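Side-chain contacts in aclacinomycin-N/aclacinomycin-A oxidase (PDB 2IPI), which oxidises the terminal sugar of aclacinomycins in two successive steps, using a bicovalently bound FAD and molecular oxygen: residues A377-L380 against Y381-L384; E263-T266 against R267-N271; P203-E206 against L207-A210. All blocks are in the same frame, centred on the assembly; numbering follows the deposited sequence.

Interaction 1: residues A377-L380 against Y381-L384; sequences AATL and YRHL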
loop_
_atom_site.group_PDB
_atom_site.type_symbol
_atom_site.label_atom_id
_atom_site.label_comp_id
_atom_site.label_asym_id
_atom_site.label_seq_id
_atom_site.Cartn_x
_atom_site.Cartn_y
_atom_site.Cartn_z
ATOM N N ALA A 377 3.883 20.416 12.813
ATOM C CA ALA A 377 2.658 21.020 12.299
ATOM C C ALA A 377 2.960 22.318 11.549
ATOM O O ALA A 377 2.323 22.620 10.541
ATOM C CB ALA A 377 1.690 21.280 13.437
ATOM N N ALA A 378 3.951 23.037 12.074
ATOM C CA ALA A 378 4.312 24.346 11.538
ATOM C C ALA A 378 5.116 24.226 10.250
ATOM O O ALA A 378 4.978 25.087 9.376
ATOM C CB ALA A 378 5.078 25.145 12.577
ATOM N N THR A 379 5.942 23.192 10.157
ATOM C CA THR A 379 6.686 22.814 8.960
ATOM C C THR A 379 5.696 22.537 7.833
ATOM O O THR A 379 5.842 23.000 6.701
ATOM C CB THR A 379 7.557 21.566 9.196
ATOM O OG1 THR A 379 8.644 21.883 10.080
ATOM C CG2 THR A 379 8.183 21.073 7.904
ATOM N N LEU A 380 4.670 21.777 8.201
ATOM C CA LEU A 380 3.553 21.423 7.349
ATOM C C LEU A 380 2.894 22.677 6.788
ATOM O O LEU A 380 2.835 22.875 5.573
ATOM C CB LEU A 380 2.527 20.600 8.137
ATOM C CG LEU A 380 2.243 19.173 7.667
ATOM C CD1 LEU A 380 3.296 18.681 6.693
ATOM C CD2 LEU A 380 2.148 18.227 8.852
ATOM N N TYR A 381 2.398 23.545 7.666
ATOM C CA TYR A 381 1.708 24.740 7.185
ATOM C C TYR A 381 2.589 25.573 6.261
ATOM O O TYR A 381 2.148 25.960 5.173
ATOM C CB TYR A 381 1.204 25.597 8.355
ATOM C CG TYR A 381 0.396 26.796 7.898
ATOM C CD1 TYR A 381 -0.972 26.656 7.682
ATOM C CD2 TYR A 381 0.956 28.043 7.681
ATOM C CE1 TYR A 381 -1.733 27.728 7.264
ATOM C CE2 TYR A 381 0.199 29.125 7.267
ATOM C CZ TYR A 381 -1.152 28.959 7.061
ATOM O OH TYR A 381 -1.934 30.012 6.648
ATOM N N ARG A 382 3.820 25.899 6.648
ATOM C CA ARG A 382 4.620 26.797 5.805
ATOM C C ARG A 382 4.854 26.227 4.417
ATOM O O ARG A 382 4.777 26.907 3.386
ATOM C CB ARG A 382 5.966 27.094 6.455
ATOM C CG ARG A 382 6.655 28.361 5.955
ATOM C CD ARG A 382 8.063 28.416 6.556
ATOM N NE ARG A 382 8.098 27.817 7.898
ATOM C CZ ARG A 382 8.869 26.806 8.259
ATOM N NH1 ARG A 382 9.684 26.255 7.378
ATOM N NH2 ARG A 382 8.868 26.293 9.478
ATOM N N HIS A 383 5.190 24.938 4.365
ATOM C CA HIS A 383 5.458 24.341 3.051
ATOM C C HIS A 383 4.184 24.139 2.260
ATOM O O HIS A 383 4.180 24.104 1.023
ATOM C CB HIS A 383 6.177 23.011 3.233
ATOM C CG HIS A 383 7.665 23.155 3.088
ATOM N ND1 HIS A 383 8.504 23.356 4.160
ATOM C CD2 HIS A 383 8.446 23.135 1.991
ATOM C CE1 HIS A 383 9.743 23.449 3.723
ATOM N NE2 HIS A 383 9.746 23.316 2.410
ATOM N N LEU A 384 3.057 23.998 2.974
ATOM C CA LEU A 384 1.846 23.800 2.161
ATOM C C LEU A 384 1.335 25.171 1.735
ATOM O O LEU A 384 0.890 25.336 0.608
ATOM C CB LEU A 384 0.821 22.960 2.913
ATOM C CG LEU A 384 1.101 21.448 2.973
ATOM C CD1 LEU A 384 0.246 20.748 4.021
ATOM C CD2 LEU A 384 0.903 20.810 1.608
HETATM O O HOH W 1 7.012 27.049 10.899
#
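Leu380 and Leu384, i to i+4 neighbours with regular alpha-helical bonding on helix 374-385, bring their branched ends together, with Leu380 CG 4.4 Å from Leu384 CD1. The second leucine leans back along the helix: with CG anti to its carbonyl carbon (chi1 -77°), the branch point lies 3.4 Å from Leu380 O, beside the very carbonyl that accepts Leu384 N. Arg382 also folds backwards. Its chain bends at chi3 (-33°), which turns the guanidinium obliquely toward Ala378 O and Thr379 CA. Water 1 makes the link, accepting a short 2.5 Å hydrogen bond from Arg382 NH2 and giving a weak one to Ala378 O at 3.2 Å. NH1 has a long, weak ion pair with Glu447. His383 CB lies 3.5 Å from Thr379 O. Tyr381, with CG anti to the backbone N (chi1 -176°), sends its ring away from the preceding turn toward Phe265.

These divergent directions lodge the helix between two others. Ala377, Leu380 and Tyr381 meet helix 262-278, Thr379 and His383 meet helix 434-448, and Leu384, about 11 Å from the bound aclacinomycin ligand, reaches Trp257 and Ser297. In chain order the helix joins strands 360-368 and 391-398 of the large antiparallel sheet.

Interaction 2: residues E263-T266 against R267-N271; sequences EAFT and RIIDN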
loop_
_atom_site.group_PDB
_atom_site.type_symbol
_atom_site.label_atom_id
_atom_site.label_comp_id
_atom_site.label_asym_id
_atom_site.label_seq_id
_atom_site.Cartn_x
_atom_site.Cartn_y
_atom_site.Cartn_z
ATOM N N GLU A 263 -2.459 29.552 12.701
ATOM C CA GLU A 263 -3.048 29.132 13.966
ATOM C C GLU A 263 -4.224 28.173 13.796
ATOM O O GLU A 263 -4.282 27.157 14.501
ATOM C CB GLU A 263 -3.526 30.321 14.817
ATOM C CG GLU A 263 -3.403 31.699 14.224
ATOM C CD GLU A 263 -2.877 32.753 15.174
ATOM O OE1 GLU A 263 -3.522 32.969 16.227
ATOM O OE2 GLU A 263 -1.822 33.368 14.887
ATOM N N ALA A 264 -5.194 28.445 12.926
ATOM C CA ALA A 264 -6.317 27.507 12.821
ATOM C C ALA A 264 -5.867 26.174 12.215
ATOM O O ALA A 264 -6.310 25.124 12.691
ATOM C CB ALA A 264 -7.470 28.069 12.016
ATOM N N PHE A 265 -5.018 26.172 11.192
ATOM C CA PHE A 265 -4.512 24.925 10.602
ATOM C C PHE A 265 -3.941 24.025 11.692
ATOM O O PHE A 265 -4.216 22.828 11.749
ATOM C CB PHE A 265 -3.448 25.234 9.556
ATOM C CG PHE A 265 -2.759 24.085 8.845
ATOM C CD1 PHE A 265 -3.255 23.608 7.639
ATOM C CD2 PHE A 265 -1.618 23.493 9.365
ATOM C CE1 PHE A 265 -2.636 22.569 6.961
ATOM C CE2 PHE A 265 -0.997 22.444 8.701
ATOM C CZ PHE A 265 -1.516 21.977 7.505
ATOM N N THR A 266 -3.146 24.626 12.571
ATOM C CA THR A 266 -2.499 23.903 13.659
ATOM C C THR A 266 -3.498 23.383 14.670
ATOM O O THR A 266 -3.365 22.274 15.192
ATOM C CB THR A 266 -1.466 24.796 14.372
ATOM O OG1 THR A 266 -0.308 24.949 13.544
ATOM C CG2 THR A 266 -0.987 24.151 15.663
ATOM N N ARG A 267 -4.550 24.146 15.009
ATOM C CA ARG A 267 -5.549 23.551 15.891
ATOM C C ARG A 267 -6.164 22.303 15.249
ATOM O O ARG A 267 -6.408 21.333 15.950
ATOM C CB ARG A 267 -6.672 24.534 16.217
ATOM C CG ARG A 267 -6.117 25.833 16.773
ATOM C CD ARG A 267 -6.398 25.918 18.262
ATOM N NE ARG A 267 -5.256 25.444 19.045
ATOM C CZ ARG A 267 -4.943 25.962 20.222
ATOM N NH1 ARG A 267 -3.890 25.489 20.888
ATOM N NH2 ARG A 267 -5.673 26.948 20.730
ATOM N N ILE A 268 -6.400 22.383 13.952
ATOM C CA ILE A 268 -6.969 21.305 13.156
ATOM C C ILE A 268 -6.027 20.106 13.202
ATOM O O ILE A 268 -6.428 18.985 13.506
ATOM C CB ILE A 268 -7.221 21.758 11.705
ATOM C CG1 ILE A 268 -8.564 22.478 11.520
ATOM C CG2 ILE A 268 -7.116 20.617 10.703
ATOM C CD1 ILE A 268 -8.735 23.087 10.143
ATOM N N ILE A 269 -4.753 20.383 12.903
ATOM C CA ILE A 269 -3.750 19.323 13.009
ATOM C C ILE A 269 -3.733 18.733 14.408
ATOM O O ILE A 269 -3.855 17.523 14.605
ATOM C CB ILE A 269 -2.341 19.842 12.657
ATOM C CG1 ILE A 269 -2.161 20.148 11.174
ATOM C CG2 ILE A 269 -1.283 18.869 13.165
ATOM C CD1 ILE A 269 -2.198 18.953 10.253
ATOM N N ASP A 270 -3.573 19.602 15.403
ATOM C CA ASP A 270 -3.418 19.111 16.772
ATOM C C ASP A 270 -4.682 18.405 17.243
ATOM O O ASP A 270 -4.590 17.380 17.930
ATOM C CB ASP A 270 -3.039 20.268 17.696
ATOM C CG ASP A 270 -1.649 20.807 17.371
ATOM O OD1 ASP A 270 -0.896 20.107 16.666
ATOM O OD2 ASP A 270 -1.328 21.934 17.817
ATOM N N ASN A 271 -5.825 18.977 16.845
ATOM C CA ASN A 271 -7.108 18.345 17.141
ATOM C C ASN A 271 -7.215 16.965 16.483
ATOM O O ASN A 271 -7.550 15.995 17.174
ATOM C CB ASN A 271 -8.258 19.252 16.694
ATOM C CG ASN A 271 -8.530 20.404 17.635
ATOM O OD1 ASN A 271 -7.873 20.625 18.652
ATOM N ND2 ASN A 271 -9.560 21.187 17.306
#
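Thr266 presents its methyl group, not its hydroxyl, to Asp270: CG2 lies a close 3.1 Å from Asp270 OD2, the two side chains running side by side as i to i+4 neighbours on one helix face. With OG1 anti to the carbonyl carbon (chi1 -74°), the hydroxyl turns back along helix 262-278 and makes a weak hydrogen bond with Glu262 O. The carboxylate also draws near Thr266 O, 3.3 Å from OD2, but both atoms are acceptors and no bond results. That carbonyl is served by the main chain, since Asp270 N donates to it over 2.7 Å. The preceding carbonyls are used in the same regular alpha-helical way: Glu263 O by Arg267 N, Ala264 O by Ile268 N, and Phe265 O by Ile269 N at 2.8 Å. Asn271 spends its ND2 on Val327 O, outside the helix. On the buried side the chemistry turns apolar, with Ile269 CG1 3.6 Å from Phe265 CE2 in a second i to i+4 pair. Ile268 and Ile269 reach on to Phe293 and Leu295 of strand 290-296.

The cohesion of this part of the helix is therefore carried by backbone bonds and hydrocarbon contact. OD2 lying near Thr266 O, acceptor against acceptor, may slightly disfavour the charged form of Asp270.

Interaction 3: residues P203-E206 against L207-A210; sequences PNRE and LWWA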
loop_
_atom_site.group_PDB
_atom_site.type_symbol
_atom_site.label_atom_id
_atom_site.label_comp_id
_atom_site.label_asym_id
_atom_site.label_seq_id
_atom_site.Cartn_x
_atom_site.Cartn_y
_atom_site.Cartn_z
ATOM N N PRO A 203 6.137 -26.962 6.542
ATOM C CA PRO A 203 7.587 -26.724 6.593
ATOM C C PRO A 203 8.027 -25.455 5.860
ATOM O O PRO A 203 9.168 -25.010 6.017
ATOM C CB PRO A 203 8.158 -27.964 5.889
ATOM C CG PRO A 203 7.065 -28.432 4.978
ATOM C CD PRO A 203 5.782 -28.105 5.688
ATOM N N ASN A 204 7.135 -24.902 5.060
ATOM C CA ASN A 204 7.327 -23.716 4.260
ATOM C C ASN A 204 6.655 -22.492 4.884
ATOM O O ASN A 204 6.586 -21.476 4.190
ATOM C CB ASN A 204 6.739 -23.870 2.855
ATOM C CG ASN A 204 7.298 -25.046 2.080
ATOM O OD1 ASN A 204 8.440 -25.459 2.277
ATOM N ND2 ASN A 204 6.462 -25.576 1.200
ATOM N N ARG A 205 6.153 -22.605 6.104
ATOM C CA ARG A 205 5.418 -21.498 6.712
ATOM C C ARG A 205 6.222 -20.215 6.768
ATOM O O ARG A 205 5.721 -19.080 6.758
ATOM C CB ARG A 205 4.983 -21.918 8.113
ATOM C CG ARG A 205 4.146 -20.882 8.844
ATOM C CD ARG A 205 3.597 -21.514 10.126
ATOM N NE ARG A 205 2.458 -20.805 10.696
ATOM C CZ ARG A 205 2.598 -19.594 11.239
ATOM N NH1 ARG A 205 3.830 -19.102 11.230
ATOM N NH2 ARG A 205 1.579 -18.940 11.762
ATOM N N GLU A 206 7.554 -20.349 6.803
ATOM C CA GLU A 206 8.335 -19.113 6.788
ATOM C C GLU A 206 8.238 -18.443 5.427
ATOM O O GLU A 206 8.269 -17.215 5.397
ATOM C CB GLU A 206 9.800 -19.347 7.190
ATOM C CG GLU A 206 9.899 -19.528 8.709
ATOM C CD GLU A 206 9.548 -18.267 9.477
ATOM O OE1 GLU A 206 10.381 -17.328 9.507
ATOM O OE2 GLU A 206 8.441 -18.217 10.063
ATOM N N LEU A 207 8.100 -19.193 4.340
ATOM C CA LEU A 207 7.850 -18.585 3.033
ATOM C C LEU A 207 6.486 -17.880 3.066
ATOM O O LEU A 207 6.373 -16.770 2.533
ATOM C CB LEU A 207 7.911 -19.616 1.921
ATOM C CG LEU A 207 8.477 -19.251 0.554
ATOM C CD1 LEU A 207 7.787 -20.059 -0.534
ATOM C CD2 LEU A 207 8.373 -17.768 0.261
ATOM N N TRP A 208 5.475 -18.481 3.691
ATOM C CA TRP A 208 4.157 -17.840 3.777
ATOM C C TRP A 208 4.260 -16.509 4.525
ATOM O O TRP A 208 3.724 -15.474 4.145
ATOM C CB TRP A 208 3.112 -18.712 4.491
ATOM C CG TRP A 208 1.960 -17.922 5.050
ATOM C CD1 TRP A 208 0.869 -17.497 4.325
ATOM C CD2 TRP A 208 1.758 -17.465 6.393
ATOM N NE1 TRP A 208 0.011 -16.804 5.147
ATOM C CE2 TRP A 208 0.541 -16.766 6.424
ATOM C CE3 TRP A 208 2.521 -17.579 7.562
ATOM C CZ2 TRP A 208 0.072 -16.193 7.605
ATOM C CZ3 TRP A 208 2.059 -17.019 8.730
ATOM C CH2 TRP A 208 0.827 -16.324 8.748
ATOM N N TRP A 209 4.917 -16.607 5.669
ATOM C CA TRP A 209 5.246 -15.490 6.526
ATOM C C TRP A 209 5.876 -14.341 5.759
ATOM O O TRP A 209 5.490 -13.181 5.899
ATOM C CB TRP A 209 6.269 -15.954 7.560
ATOM C CG TRP A 209 6.414 -15.009 8.702
ATOM C CD1 TRP A 209 7.013 -13.796 8.804
ATOM C CD2 TRP A 209 5.866 -15.312 9.994
ATOM N NE1 TRP A 209 6.888 -13.292 10.079
ATOM C CE2 TRP A 209 6.190 -14.218 10.813
ATOM C CE3 TRP A 209 5.150 -16.390 10.523
ATOM C CZ2 TRP A 209 5.787 -14.244 12.122
ATOM C CZ3 TRP A 209 4.772 -16.348 11.858
ATOM C CH2 TRP A 209 5.085 -15.270 12.678
ATOM N N ALA A 210 6.864 -14.672 4.924
ATOM C CA ALA A 210 7.569 -13.674 4.131
ATOM C C ALA A 210 6.607 -12.877 3.255
ATOM O O ALA A 210 6.848 -11.722 2.907
ATOM C CB ALA A 210 8.642 -14.343 3.280
#
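Arg205 starts with CG opposite the backbone N (chi1 -177°) and stays extended as far as NE, a course that carries its guanidinium along Trp208 and up to Trp209. The group meets the two indoles differently. Trp208 CZ3 sits over one guanidinium face, 3.4 Å above the plane and offset toward the rim, while the two planes stand 62° apart. Trp209 comes edge-on: its CZ3 lies near the guanidinium plane, a tight 3.0 Å from Arg205 NH1, and NH1 in turn lies near the plane of the Trp209 ring. Arg205 NE is bound by Ser198 O, which helps fix where the group rests. Glu206 bends at chi2 (-66°) and runs alongside Trp209, bringing OE2 within 3.8 Å of Trp209 CE3, the carboxylate and ring planes well off parallel. Beneath the side chains, Trp209 N donates to Arg205 O at 2.8 Å. Asn204 O, at the N-cap position of helix 205-210, accepts Trp208 N at 3.2 Å and, weakly, Leu207 N.

Trp208 NE1 is taken up by Leu177 O. Leu207, in the FAD-binding PCMH-type region, packs on strand 191-197 and on Trp505 of helix 495-505.

Neither indole lies parallel to the guanidinium, so this is not a stacked cation-pi pair; van der Waals contact with the ring rims and the bond to Ser198 O probably hold the group. A carboxylate oxygen close to an indole gains little by itself; the positive charge of Arg205, whose guanidinium reaches the same ring, probably offsets the cost.

Interactions 1 and 2 belong to one patch: helices 374-385 and 262-278 touch, with Tyr381 CD1 3.3 Å from Phe265 CG where the rings meet edge-to-face, and Ala377 rests on Ile269. Interaction 3 is in the FAD-binding part on the opposite side of the chain's centre, its centre about 43 and 45 Å from the others. All three are partly buried. Interactions 1 and 2 each pair an apolar inner side with a polar outer rim, bridged by water in the first and marked by neighbouring acceptors in the second. In 203-210 aromatic and charged groups do the meeting instead, on a short helix beside strand 191-197.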